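Local coordinates for pili retraction protein PilT (Thermus thermophilus, PDB 5FL3) that binds adenine nucleotide and, like its secretion-ATPase relatives, probably hydrolyses ATP to drive retraction of pili, at residues 124-129 with 154-159; 244-249 with 271-276; 197-202 with 221-226; 174-179 with 183-188. All coordinates share one frame; numbering follows the deposited sequence.

Contact 1: residues 124-129 with 154-159; sequences VMESLA and IDHINL
His156 sets the NE2-CE1 end of its imidazole across the aliphatic part of Glu126: NE2 lies 3.3 Å from Glu126 CG, and CE1 is almost as near to the same carbon. Glu126 CG meets the ring obliquely, while the two side chains cross at about a right angle and the carboxylate is turned 19° from the imidazole plane. The ring reaches across because His156 CG stands opposite the backbone N (chi1 179°). Glu126 spends its charge within its own helix, OE2 pairing with Arg122. At the ring edge, Ala129 CB approaches His156 CD2 to 3.6 Å, and the same methyl packs on Ile157 CG1 at 3.9 Å. The axes of segments 124-129 and 154-159 cross at -61° and come within 10.0 Å; helix 146-160 follows the Walker A loop in this RecA-like ATPase core, and helix 122-130 precedes the strand leading into that loop. A water in the ring plane joins His156 NE2, 3.1 Å away, to Glu126 O, to which it donates. Putting an alanine in place of His156 would probably leave this water without its second holder and open a gap beside Glu126 CG and Ala129 CB. His156 ND1 is hydrogen-bonded to a glycerol, probably from the crystallisation liquor.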
loop_
_atom_site.group_PDB
_atom_site.type_symbol
_atom_site.label_atom_id
_atom_site.label_comp_id
_atom_site.label_asym_id
_atom_site.label_seq_id
_atom_site.Cartn_x
_atom_site.Cartn_y
_atom_site.Cartn_z
ATOM N N VAL A 124 -15.726 -1.416 -9.919
ATOM C CA VAL A 124 -15.086 -0.157 -9.561
ATOM C C VAL A 124 -13.617 -0.111 -9.991
ATOM O O VAL A 124 -13.151 0.889 -10.545
ATOM C CB VAL A 124 -15.164 0.081 -8.051
ATOM C CG1 VAL A 124 -14.324 1.279 -7.654
ATOM C CG2 VAL A 124 -16.615 0.260 -7.629
ATOM N N MET A 125 -12.888 -1.193 -9.737
ATOM C CA MET A 125 -11.470 -1.222 -10.044
ATOM C C MET A 125 -11.236 -1.051 -11.545
ATOM O O MET A 125 -10.518 -0.148 -11.980
ATOM C CB MET A 125 -10.841 -2.521 -9.553
ATOM C CG MET A 125 -10.763 -2.647 -8.046
ATOM S SD MET A 125 -9.952 -1.277 -7.191
ATOM C CE MET A 125 -11.356 -0.345 -6.585
ATOM N N GLU A 126 -11.866 -1.910 -12.332
ATOM C CA GLU A 126 -11.713 -1.864 -13.781
ATOM C C GLU A 126 -12.139 -0.523 -14.374
ATOM O O GLU A 126 -11.591 -0.059 -15.380
ATOM C CB GLU A 126 -12.501 -3.006 -14.417
ATOM C CG GLU A 126 -11.917 -4.349 -14.059
ATOM C CD GLU A 126 -12.715 -5.491 -14.599
ATOM O OE1 GLU A 126 -13.825 -5.233 -15.107
ATOM O OE2 GLU A 126 -12.236 -6.646 -14.511
ATOM N N SER A 127 -13.110 0.109 -13.742
ATOM C CA SER A 127 -13.569 1.412 -14.194
ATOM C C SER A 127 -12.461 2.465 -14.012
ATOM O O SER A 127 -12.182 3.245 -14.919
ATOM C CB SER A 127 -14.841 1.811 -13.438
ATOM O OG SER A 127 -15.301 3.060 -13.886
ATOM N N LEU A 128 -11.832 2.461 -12.837
ATOM C CA LEU A 128 -10.728 3.362 -12.521
ATOM C C LEU A 128 -9.504 3.085 -13.398
ATOM O O LEU A 128 -8.822 4.019 -13.840
ATOM C CB LEU A 128 -10.349 3.227 -11.051
ATOM C CG LEU A 128 -11.270 3.838 -9.997
ATOM C CD1 LEU A 128 -10.893 3.313 -8.605
ATOM C CD2 LEU A 128 -11.222 5.374 -10.028
ATOM N N ALA A 129 -9.228 1.800 -13.639
ATOM C CA ALA A 129 -8.125 1.381 -14.511
ATOM C C ALA A 129 -8.332 1.867 -15.946
ATOM O O ALA A 129 -7.369 2.102 -16.672
ATOM C CB ALA A 129 -7.966 -0.149 -14.490
ATOM N N ILE A 154 -2.224 -2.306 -10.897
ATOM C CA ILE A 154 -1.219 -2.210 -11.945
ATOM C C ILE A 154 -1.250 -3.456 -12.830
ATOM O O ILE A 154 -1.104 -3.381 -14.052
ATOM C CB ILE A 154 0.207 -2.029 -11.338
ATOM C CG1 ILE A 154 0.339 -0.668 -10.654
ATOM C CG2 ILE A 154 1.291 -2.219 -12.390
ATOM C CD1 ILE A 154 1.668 -0.440 -10.026
ATOM N N ASP A 155 -1.445 -4.603 -12.190
ATOM C CA ASP A 155 -1.476 -5.895 -12.863
ATOM C C ASP A 155 -2.616 -5.964 -13.867
ATOM O O ASP A 155 -2.492 -6.551 -14.933
ATOM C CB ASP A 155 -1.612 -7.010 -11.816
ATOM C CG ASP A 155 -1.606 -8.401 -12.426
ATOM O OD1 ASP A 155 -0.556 -8.807 -12.971
ATOM O OD2 ASP A 155 -2.649 -9.094 -12.333
ATOM N N HIS A 156 -3.732 -5.351 -13.509
ATOM C CA HIS A 156 -4.909 -5.363 -14.353
ATOM C C HIS A 156 -4.682 -4.581 -15.611
ATOM O O HIS A 156 -5.090 -4.999 -16.694
ATOM C CB HIS A 156 -6.105 -4.775 -13.630
ATOM C CG HIS A 156 -7.339 -4.753 -14.470
ATOM N ND1 HIS A 156 -8.075 -5.890 -14.739
ATOM C CD2 HIS A 156 -7.953 -3.739 -15.123
ATOM C CE1 HIS A 156 -9.098 -5.571 -15.507
ATOM N NE2 HIS A 156 -9.047 -4.274 -15.756
ATOM N N ILE A 157 -4.058 -3.419 -15.437
ATOM C CA ILE A 157 -3.635 -2.555 -16.535
ATOM C C ILE A 157 -2.619 -3.272 -17.441
ATOM O O ILE A 157 -2.751 -3.308 -18.673
ATOM C CB ILE A 157 -3.028 -1.248 -15.979
ATOM C CG1 ILE A 157 -4.122 -0.398 -15.340
ATOM C CG2 ILE A 157 -2.310 -0.470 -17.066
ATOM C CD1 ILE A 157 -3.596 0.775 -14.576
ATOM N N ASN A 158 -1.622 -3.867 -16.801
ATOM C CA ASN A 158 -0.538 -4.548 -17.492
ATOM C C ASN A 158 -1.075 -5.675 -18.370
ATOM O O ASN A 158 -0.446 -6.051 -19.365
ATOM C CB ASN A 158 0.475 -5.080 -16.453
ATOM C CG ASN A 158 1.632 -5.884 -17.068
ATOM O OD1 ASN A 158 2.066 -5.653 -18.203
ATOM N ND2 ASN A 158 2.143 -6.829 -16.291
ATOM N N LEU A 159 -2.232 -6.232 -18.020
ATOM C CA LEU A 159 -2.633 -7.407 -18.762
ATOM C C LEU A 159 -3.828 -7.175 -19.691
ATOM O O LEU A 159 -4.241 -8.090 -20.391
ATOM C CB LEU A 159 -2.871 -8.568 -17.793
ATOM C CG LEU A 159 -4.114 -8.817 -16.969
ATOM C CD1 LEU A 159 -5.039 -9.706 -17.762
ATOM C CD2 LEU A 159 -3.722 -9.486 -15.650
HETATM O O HOH W 1 -10.138 -1.625 -16.879
#

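Contact 2: residues 244-249 with 271-276; sequences WRTINR and LGILSQ
Helix 244-249 passes over strand 271-276 at 119°, the two axes 9.8 Å apart at their closest, with Thr246 and Ile273 holding the nearest CA atoms. Their side chains reach toward each other tip to tip, Thr246 CG2 coming to 4.1 Å from Ile273 CG2. In Thr246 the methyl lies opposite the backbone N, and the hydroxyl beside it (chi1 -67°); one branch therefore goes to the isoleucine, and the hydroxyl is turned toward Ser275 and the residues just before the helix. Ile273 sends its longer arm to the next residue of the helix: CD1 rests 4.0 Å from Ile247 CG1, the two isoleucines crossing at roughly a right angle. CD1 also touches Thr246 CG2, so Ile273 meets both helix residues. The strand belongs to the mixed sheet of the RecA-like nucleotide-binding core, where 270-280 runs between parallel strand 134-139 and antiparallel strand 287-295. Helix 243-251 lies against one face of it, reached by Ile273 and Ser275, whereas Leu271 and Leu274 meet helix 122-130. The hydroxyls of Thr246 and Ser275 face each other without bonding, OG1 and OG being 4.1 Å apart. Each of these buried groups has a partner elsewhere: Thr246 OG1 is hydrogen-bonded to Thr240 OG1 and Asp242 O, and Ser275 OG to Thr139 OG1. Thr139 OG1 also makes a weak bond to Thr246 OG1, linking the two hydroxyls indirectly. The Ser275 side chain lies about 8 Å from those of Lys146 and Ser144, which bind ADP.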
loop_
_atom_site.group_PDB
_atom_site.type_symbol
_atom_site.label_atom_id
_atom_site.label_comp_id
_atom_site.label_asym_id
_atom_site.label_seq_id
_atom_site.Cartn_x
_atom_site.Cartn_y
_atom_site.Cartn_z
ATOM N N TRP A 244 -12.643 12.201 3.468
ATOM C CA TRP A 244 -12.649 13.512 4.104
ATOM C C TRP A 244 -11.243 13.943 4.571
ATOM O O TRP A 244 -10.752 14.995 4.176
ATOM C CB TRP A 244 -13.637 13.500 5.269
ATOM C CG TRP A 244 -13.522 14.672 6.195
ATOM C CD1 TRP A 244 -13.050 14.656 7.479
ATOM C CD2 TRP A 244 -13.884 16.036 5.915
ATOM N NE1 TRP A 244 -13.090 15.924 8.012
ATOM C CE2 TRP A 244 -13.598 16.789 7.077
ATOM C CE3 TRP A 244 -14.420 16.690 4.801
ATOM C CZ2 TRP A 244 -13.829 18.163 7.154
ATOM C CZ3 TRP A 244 -14.648 18.046 4.878
ATOM C CH2 TRP A 244 -14.353 18.772 6.050
ATOM N N ARG A 245 -10.593 13.109 5.382
ATOM C CA ARG A 245 -9.246 13.387 5.896
ATOM C C ARG A 245 -8.193 13.442 4.788
ATOM O O ARG A 245 -7.206 14.187 4.882
ATOM C CB ARG A 245 -8.837 12.323 6.926
ATOM C CG ARG A 245 -9.045 12.738 8.365
ATOM C CD ARG A 245 -9.378 11.551 9.233
ATOM N NE ARG A 245 -10.776 11.596 9.630
ATOM C CZ ARG A 245 -11.552 10.530 9.826
ATOM N NH1 ARG A 245 -11.072 9.306 9.656
ATOM N NH2 ARG A 245 -12.826 10.694 10.182
ATOM N N THR A 246 -8.402 12.646 3.746
ATOM C CA THR A 246 -7.439 12.579 2.656
ATOM C C THR A 246 -7.439 13.883 1.868
ATOM O O THR A 246 -6.385 14.474 1.599
ATOM C CB THR A 246 -7.736 11.395 1.733
ATOM O OG1 THR A 246 -7.492 10.174 2.449
ATOM C CG2 THR A 246 -6.859 11.453 0.474
ATOM N N ILE A 247 -8.640 14.338 1.534
ATOM C CA ILE A 247 -8.833 15.599 0.846
ATOM C C ILE A 247 -8.215 16.749 1.619
ATOM O O ILE A 247 -7.441 17.535 1.061
ATOM C CB ILE A 247 -10.317 15.860 0.618
ATOM C CG1 ILE A 247 -10.846 14.899 -0.454
ATOM C CG2 ILE A 247 -10.531 17.292 0.241
ATOM C CD1 ILE A 247 -12.333 14.907 -0.647
ATOM N N ASN A 248 -8.514 16.826 2.915
ATOM C CA ASN A 248 -8.009 17.920 3.737
ATOM C C ASN A 248 -6.516 17.855 3.910
ATOM O O ASN A 248 -5.843 18.888 3.970
ATOM C CB ASN A 248 -8.684 17.922 5.100
ATOM C CG ASN A 248 -10.112 18.370 5.021
ATOM O OD1 ASN A 248 -10.435 19.294 4.275
ATOM N ND2 ASN A 248 -10.993 17.702 5.763
ATOM N N ARG A 249 -5.991 16.641 3.974
ATOM C CA ARG A 249 -4.555 16.485 4.161
ATOM C C ARG A 249 -3.745 17.008 2.972
ATOM O O ARG A 249 -2.760 17.721 3.165
ATOM C CB ARG A 249 -4.202 15.030 4.415
ATOM C CG ARG A 249 -2.808 14.874 4.955
ATOM C CD ARG A 249 -2.593 15.826 6.127
ATOM N NE ARG A 249 -1.183 15.935 6.477
ATOM C CZ ARG A 249 -0.345 16.818 5.947
ATOM N NH1 ARG A 249 -0.777 17.679 5.039
ATOM N NH2 ARG A 249 0.926 16.838 6.330
ATOM N N LEU A 271 -9.820 11.194 -9.463
ATOM C CA LEU A 271 -10.692 10.164 -10.055
ATOM C C LEU A 271 -11.436 9.361 -9.012
ATOM O O LEU A 271 -12.600 8.990 -9.184
ATOM C CB LEU A 271 -9.889 9.184 -10.875
ATOM C CG LEU A 271 -9.286 9.671 -12.166
ATOM C CD1 LEU A 271 -8.743 8.463 -12.889
ATOM C CD2 LEU A 271 -10.344 10.356 -12.976
ATOM N N GLY A 272 -10.713 9.053 -7.945
ATOM C CA GLY A 272 -11.202 8.174 -6.903
ATOM C C GLY A 272 -10.256 8.147 -5.715
ATOM O O GLY A 272 -9.043 8.367 -5.858
ATOM N N ILE A 273 -10.819 7.927 -4.531
ATOM C CA ILE A 273 -10.028 7.638 -3.343
ATOM C C ILE A 273 -10.498 6.313 -2.747
ATOM O O ILE A 273 -11.696 6.093 -2.560
ATOM C CB ILE A 273 -10.145 8.747 -2.291
ATOM C CG1 ILE A 273 -9.873 10.117 -2.915
ATOM C CG2 ILE A 273 -9.221 8.468 -1.106
ATOM C CD1 ILE A 273 -10.238 11.259 -2.001
ATOM N N LEU A 274 -9.547 5.431 -2.468
ATOM C CA LEU A 274 -9.827 4.160 -1.835
ATOM C C LEU A 274 -9.168 4.078 -0.466
ATOM O O LEU A 274 -7.993 3.736 -0.362
ATOM C CB LEU A 274 -9.340 3.019 -2.720
ATOM C CG LEU A 274 -10.093 2.865 -4.040
ATOM C CD1 LEU A 274 -9.245 2.199 -5.104
ATOM C CD2 LEU A 274 -11.335 2.049 -3.784
ATOM N N SER A 275 -9.917 4.391 0.586
ATOM C CA SER A 275 -9.365 4.353 1.935
ATOM C C SER A 275 -9.579 2.983 2.542
ATOM O O SER A 275 -10.655 2.428 2.464
ATOM C CB SER A 275 -9.984 5.434 2.804
ATOM O OG SER A 275 -9.638 6.714 2.317
ATOM N N GLN A 276 -8.528 2.428 3.128
ATOM C CA GLN A 276 -8.541 1.032 3.501
ATOM C C GLN A 276 -8.183 0.816 4.957
ATOM O O GLN A 276 -7.390 1.556 5.530
ATOM C CB GLN A 276 -7.579 0.252 2.612
ATOM C CG GLN A 276 -8.014 0.238 1.167
ATOM C CD GLN A 276 -7.146 -0.633 0.305
ATOM O OE1 GLN A 276 -6.285 -1.367 0.797
ATOM N NE2 GLN A 276 -7.360 -0.560 -0.984
#

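Contact 3: residues 197-202 with 221-226; sequences TGLKYA and VEAALM
Leu199 points its isobutyl group straight at helix 221-226 and meets two consecutive alanines with a single methyl. Leu199 CD2 lies 3.6 Å from Ala223 CB and 3.9 Å from Ala224 CB, so it sits over the joint between the two residues; there it also approaches the Ala224 backbone N at 3.5 Å, as packing and not as a bond. The reach comes from an extended side chain. CG is opposite the backbone N (chi1 178°), and chi2 of 45° for CD1 places CD2 nearly opposite CA, which carries that methyl farthest from its own helix. Branch carbon CG of Leu199 follows behind, 4.1 Å from Ala223 CB. The two alanines offer their methyls differently: the methyl of Ala223 is aimed at the leucine, while that of Ala224 lies across the direction of approach. Nothing polar joins the segments, and with such short side chains on one side the contact is a small apolar one, burying 106 Å² in all. The nearest CA atoms, those of Leu199 and Ala224, are 7.4 Å apart. Both helices are links in beta-alpha-beta crossovers of the ATPase core: helix 195-202 joins strand 182-187 to strand 209-212, and helix 218-230 joins 209-212 to 233-238. Leu199 also packs on Ile210 and Val212 of strand 209-212, while Leu225, turned away from the contact, packs against helix 259-269.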
loop_
_atom_site.group_PDB
_atom_site.type_symbol
_atom_site.label_atom_id
_atom_site.label_comp_id
_atom_site.label_asym_id
_atom_site.label_seq_id
_atom_site.Cartn_x
_atom_site.Cartn_y
_atom_site.Cartn_z
ATOM N N THR A 197 12.444 12.898 -7.516
ATOM C CA THR A 197 13.346 12.633 -8.642
ATOM C C THR A 197 12.718 11.667 -9.633
ATOM O O THR A 197 12.751 11.864 -10.852
ATOM C CB THR A 197 14.671 12.046 -8.153
ATOM O OG1 THR A 197 15.344 13.033 -7.368
ATOM C CG2 THR A 197 15.554 11.698 -9.312
ATOM N N GLY A 198 12.143 10.611 -9.086
ATOM C CA GLY A 198 11.509 9.615 -9.912
ATOM C C GLY A 198 10.314 10.195 -10.639
ATOM O O GLY A 198 10.155 9.957 -11.833
ATOM N N LEU A 199 9.486 10.960 -9.923
ATOM C CA LEU A 199 8.279 11.516 -10.508
ATOM C C LEU A 199 8.687 12.478 -11.618
ATOM O O LEU A 199 8.178 12.404 -12.743
ATOM C CB LEU A 199 7.404 12.197 -9.442
ATOM C CG LEU A 199 6.094 12.908 -9.842
ATOM C CD1 LEU A 199 5.267 12.092 -10.801
ATOM C CD2 LEU A 199 5.247 13.231 -8.635
ATOM N N LYS A 200 9.654 13.337 -11.318
ATOM C CA LYS A 200 10.080 14.357 -12.257
ATOM C C LYS A 200 10.600 13.764 -13.577
ATOM O O LYS A 200 10.192 14.196 -14.667
ATOM C CB LYS A 200 11.152 15.246 -11.618
ATOM C CG LYS A 200 12.017 16.021 -12.616
ATOM C CD LYS A 200 12.985 16.879 -11.844
ATOM C CE LYS A 200 14.123 17.389 -12.676
ATOM N NZ LYS A 200 15.109 17.964 -11.726
ATOM N N TYR A 201 11.493 12.782 -13.493
ATOM C CA TYR A 201 12.065 12.265 -14.718
ATOM C C TYR A 201 11.081 11.341 -15.397
ATOM O O TYR A 201 11.182 11.125 -16.593
ATOM C CB TYR A 201 13.409 11.575 -14.463
ATOM C CG TYR A 201 14.519 12.582 -14.298
ATOM C CD1 TYR A 201 15.088 13.204 -15.403
ATOM C CD2 TYR A 201 14.969 12.947 -13.033
ATOM C CE1 TYR A 201 16.084 14.154 -15.251
ATOM C CE2 TYR A 201 15.970 13.894 -12.870
ATOM C CZ TYR A 201 16.522 14.493 -13.983
ATOM O OH TYR A 201 17.515 15.433 -13.822
ATOM N N ALA A 202 10.107 10.821 -14.655
ATOM C CA ALA A 202 9.063 10.005 -15.285
ATOM C C ALA A 202 8.318 10.837 -16.323
ATOM O O ALA A 202 7.889 10.298 -17.352
ATOM C CB ALA A 202 8.091 9.448 -14.259
ATOM N N VAL A 221 3.423 16.190 -3.790
ATOM C CA VAL A 221 1.962 16.195 -3.922
ATOM C C VAL A 221 1.569 17.062 -5.114
ATOM O O VAL A 221 0.724 16.676 -5.932
ATOM C CB VAL A 221 1.248 16.700 -2.616
ATOM C CG1 VAL A 221 -0.215 17.030 -2.868
ATOM C CG2 VAL A 221 1.362 15.673 -1.510
ATOM N N GLU A 222 2.194 18.230 -5.223
ATOM C CA GLU A 222 1.881 19.147 -6.319
ATOM C C GLU A 222 2.271 18.530 -7.664
ATOM O O GLU A 222 1.515 18.613 -8.638
ATOM C CB GLU A 222 2.590 20.492 -6.128
ATOM C CG GLU A 222 2.098 21.589 -7.081
ATOM C CD GLU A 222 2.689 22.962 -6.777
ATOM O OE1 GLU A 222 3.844 23.018 -6.325
ATOM O OE2 GLU A 222 2.002 23.987 -6.982
ATOM N N ALA A 223 3.449 17.906 -7.701
ATOM C CA ALA A 223 3.969 17.333 -8.932
ATOM C C ALA A 223 3.035 16.246 -9.396
ATOM O O ALA A 223 2.713 16.154 -10.585
ATOM C CB ALA A 223 5.375 16.785 -8.731
ATOM N N ALA A 224 2.588 15.430 -8.445
ATOM C CA ALA A 224 1.682 14.338 -8.752
ATOM C C ALA A 224 0.343 14.866 -9.273
ATOM O O ALA A 224 -0.220 14.308 -10.205
ATOM C CB ALA A 224 1.486 13.471 -7.547
ATOM N N LEU A 225 -0.162 15.941 -8.676
ATOM C CA LEU A 225 -1.435 16.510 -9.111
ATOM C C LEU A 225 -1.320 17.016 -10.531
ATOM O O LEU A 225 -2.192 16.735 -11.374
ATOM C CB LEU A 225 -1.877 17.640 -8.194
ATOM C CG LEU A 225 -2.427 17.215 -6.834
ATOM C CD1 LEU A 225 -2.318 18.366 -5.868
ATOM C CD2 LEU A 225 -3.861 16.780 -6.939
ATOM N N MET A 226 -0.234 17.757 -10.782
ATOM C CA MET A 226 0.060 18.323 -12.097
ATOM C C MET A 226 0.170 17.229 -13.172
ATOM O O MET A 226 -0.451 17.310 -14.243
ATOM C CB MET A 226 1.351 19.138 -12.036
ATOM C CG MET A 226 1.261 20.418 -11.183
ATOM S SD MET A 226 -0.052 21.548 -11.747
ATOM C CE MET A 226 0.515 21.920 -13.413
#

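Contact 4: residues 174-179 with 183-188; sequences FLHKHK and VVQREV
Gln185 grips the backbone of the facing loop with both ends of its amide. Gln185 NE2 donates to Phe174 O at 3.1 Å, close to the carbonyl axis (C=O...N 161°) and near the plane of the amide; Gln185 OE1 accepts from His176 N at 3.0 Å, with that donor tilted from the carbonyl plane. Here the edge strand 182-187 of the RecA-like sheet meets the segment 174-179 that leads back to it, and one side chain does what a backbone pair would do between neighbouring strands. Both bonds are nearly straight, at 165° and 171°, and together they fix the rotation of the amide. Glu169 OE2 of the adjacent strand accepts a second bond from Gln185 NE2. A leucine here would probably leave Phe174 O and His176 N without these mates, and Glu169 OE2 without the bond from NE2. Beside the amide, His176 presents its ring edge, CD2 lying 3.6 Å from Gln185 NE2. Val183, two residues earlier and directed to the same side of the strand, fills the next place: its CG1 lies 3.7 Å from His176 CB. Farther out, His176 rests on Ile112. Phe174 carries the loop to the nucleotide site, its side chain packing on Thr148 and Ala151 about 5 Å from the bound ADP. Toward the turn that joins the two segments, His178 ND1 is hydrogen-bonded to Ser181 O.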
loop_
_atom_site.group_PDB
_atom_site.type_symbol
_atom_site.label_atom_id
_atom_site.label_comp_id
_atom_site.label_asym_id
_atom_site.label_seq_id
_atom_site.Cartn_x
_atom_site.Cartn_y
_atom_site.Cartn_z
ATOM N N PHE A 174 6.117 -5.443 -4.788
ATOM C CA PHE A 174 5.711 -6.444 -5.774
ATOM C C PHE A 174 6.523 -6.307 -7.052
ATOM O O PHE A 174 6.764 -5.187 -7.513
ATOM C CB PHE A 174 4.230 -6.305 -6.097
ATOM C CG PHE A 174 3.339 -6.742 -4.992
ATOM C CD1 PHE A 174 2.943 -8.067 -4.890
ATOM C CD2 PHE A 174 2.900 -5.836 -4.043
ATOM C CE1 PHE A 174 2.122 -8.475 -3.866
ATOM C CE2 PHE A 174 2.083 -6.237 -3.016
ATOM C CZ PHE A 174 1.694 -7.557 -2.922
ATOM N N LEU A 175 6.940 -7.440 -7.619
ATOM C CA LEU A 175 7.625 -7.456 -8.915
ATOM C C LEU A 175 6.655 -7.791 -10.053
ATOM O O LEU A 175 6.005 -8.842 -10.053
ATOM C CB LEU A 175 8.774 -8.453 -8.902
ATOM C CG LEU A 175 9.884 -8.064 -7.943
ATOM C CD1 LEU A 175 10.869 -9.216 -7.795
ATOM C CD2 LEU A 175 10.574 -6.790 -8.424
ATOM N N HIS A 176 6.553 -6.886 -11.016
ATOM C CA HIS A 176 5.701 -7.109 -12.177
ATOM C C HIS A 176 6.531 -7.560 -13.351
ATOM O O HIS A 176 7.629 -7.040 -13.585
ATOM C CB HIS A 176 4.946 -5.842 -12.568
ATOM C CG HIS A 176 4.018 -5.338 -11.514
ATOM N ND1 HIS A 176 2.709 -5.755 -11.416
ATOM C CD2 HIS A 176 4.203 -4.440 -10.519
ATOM C CE1 HIS A 176 2.126 -5.129 -10.408
ATOM N NE2 HIS A 176 3.013 -4.330 -9.844
ATOM N N LYS A 177 6.019 -8.527 -14.095
ATOM C CA LYS A 177 6.650 -8.851 -15.359
ATOM C C LYS A 177 5.914 -8.109 -16.478
ATOM O O LYS A 177 4.809 -7.614 -16.285
ATOM C CB LYS A 177 6.673 -10.362 -15.588
ATOM C CG LYS A 177 5.322 -10.991 -15.663
ATOM C CD LYS A 177 5.426 -12.498 -15.708
ATOM C CE LYS A 177 4.048 -13.134 -15.880
ATOM N NZ LYS A 177 3.485 -12.884 -17.249
ATOM N N HIS A 178 6.570 -7.976 -17.618
ATOM C CA HIS A 178 5.963 -7.423 -18.824
ATOM C C HIS A 178 4.807 -8.334 -19.255
ATOM O O HIS A 178 4.941 -9.559 -19.292
ATOM C CB HIS A 178 7.049 -7.273 -19.913
ATOM C CG HIS A 178 6.534 -7.124 -21.314
ATOM N ND1 HIS A 178 5.873 -5.995 -21.760
ATOM C CD2 HIS A 178 6.632 -7.948 -22.391
ATOM C CE1 HIS A 178 5.562 -6.141 -23.038
ATOM N NE2 HIS A 178 6.011 -7.320 -23.443
ATOM N N LYS A 179 3.644 -7.746 -19.495
ATOM C CA LYS A 179 2.546 -8.492 -20.088
ATOM C C LYS A 179 2.119 -7.726 -21.326
ATOM O O LYS A 179 2.821 -7.768 -22.349
ATOM C CB LYS A 179 1.403 -8.691 -19.097
ATOM C CG LYS A 179 1.830 -9.564 -17.908
ATOM C CD LYS A 179 0.708 -9.788 -16.899
ATOM C CE LYS A 179 1.218 -10.558 -15.677
ATOM N NZ LYS A 179 0.176 -10.748 -14.632
ATOM N N VAL A 183 6.330 -2.213 -17.608
ATOM C CA VAL A 183 6.279 -1.840 -16.215
ATOM C C VAL A 183 7.701 -1.537 -15.783
ATOM O O VAL A 183 8.521 -2.437 -15.654
ATOM C CB VAL A 183 5.653 -2.943 -15.349
ATOM C CG1 VAL A 183 5.433 -2.443 -13.929
ATOM C CG2 VAL A 183 4.342 -3.344 -15.933
ATOM N N VAL A 184 7.985 -0.249 -15.612
ATOM C CA VAL A 184 9.301 0.244 -15.254
ATOM C C VAL A 184 9.251 0.555 -13.781
ATOM O O VAL A 184 8.526 1.456 -13.365
ATOM C CB VAL A 184 9.670 1.506 -16.053
ATOM C CG1 VAL A 184 10.947 2.128 -15.528
ATOM C CG2 VAL A 184 9.795 1.174 -17.541
ATOM N N GLN A 185 10.012 -0.198 -12.988
ATOM C CA GLN A 185 9.990 -0.047 -11.528
ATOM C C GLN A 185 11.328 0.445 -10.975
ATOM O O GLN A 185 12.376 -0.196 -11.108
ATOM C CB GLN A 185 9.592 -1.363 -10.865
ATOM C CG GLN A 185 8.343 -1.987 -11.483
ATOM C CD GLN A 185 7.866 -3.177 -10.689
ATOM O OE1 GLN A 185 8.042 -4.325 -11.101
ATOM N NE2 GLN A 185 7.279 -2.913 -9.529
ATOM N N ARG A 186 11.247 1.597 -10.326
ATOM C CA ARG A 186 12.396 2.354 -9.880
ATOM C C ARG A 186 12.417 2.454 -8.357
ATOM O O ARG A 186 11.573 3.118 -7.770
ATOM C CB ARG A 186 12.368 3.739 -10.536
ATOM C CG ARG A 186 13.121 3.731 -11.818
ATOM C CD ARG A 186 12.630 4.645 -12.889
ATOM N NE ARG A 186 13.015 6.039 -12.746
ATOM C CZ ARG A 186 14.250 6.546 -12.643
ATOM N NH1 ARG A 186 15.341 5.796 -12.613
ATOM N NH2 ARG A 186 14.373 7.863 -12.556
ATOM N N GLU A 187 13.385 1.791 -7.728
ATOM C CA GLU A 187 13.465 1.733 -6.266
ATOM C C GLU A 187 14.226 2.940 -5.723
ATOM O O GLU A 187 15.337 3.239 -6.180
ATOM C CB GLU A 187 14.136 0.421 -5.814
ATOM C CG GLU A 187 13.687 -0.068 -4.442
ATOM C CD GLU A 187 13.813 -1.580 -4.248
ATOM O OE1 GLU A 187 14.651 -2.224 -4.921
ATOM O OE2 GLU A 187 13.068 -2.133 -3.405
ATOM N N VAL A 188 13.616 3.635 -4.764
ATOM C CA VAL A 188 14.237 4.801 -4.138
ATOM C C VAL A 188 15.456 4.363 -3.331
ATOM O O VAL A 188 15.386 3.406 -2.561
ATOM C CB VAL A 188 13.254 5.543 -3.219
ATOM C CG1 VAL A 188 13.986 6.554 -2.368
ATOM C CG2 VAL A 188 12.123 6.201 -4.041
#

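In the fold
Along the chain the contacts follow in series as 1, 4, 3 and 2, all around the seven-stranded mixed sheet of the ATPase core. Contact 4 includes its edge strand 182-187, contact 2 its strand 270-280, and their centres are 25 Å apart. Contact 1 joins them: Met125 and Leu128 pack on Leu274, while Asp155 forms a salt bridge with Lys179 and Asn158 probably bonds to Lys177 O. Contact 3, about 18 Å from contact 4 between centres, touches it where Arg186 lies by Gly198 and Tyr201, and stands away from the ADP site. Helix 146-160, which follows the Walker A loop, is thus packed by helix 122-130 and tied to the loop whose Phe174 lies beside ADP.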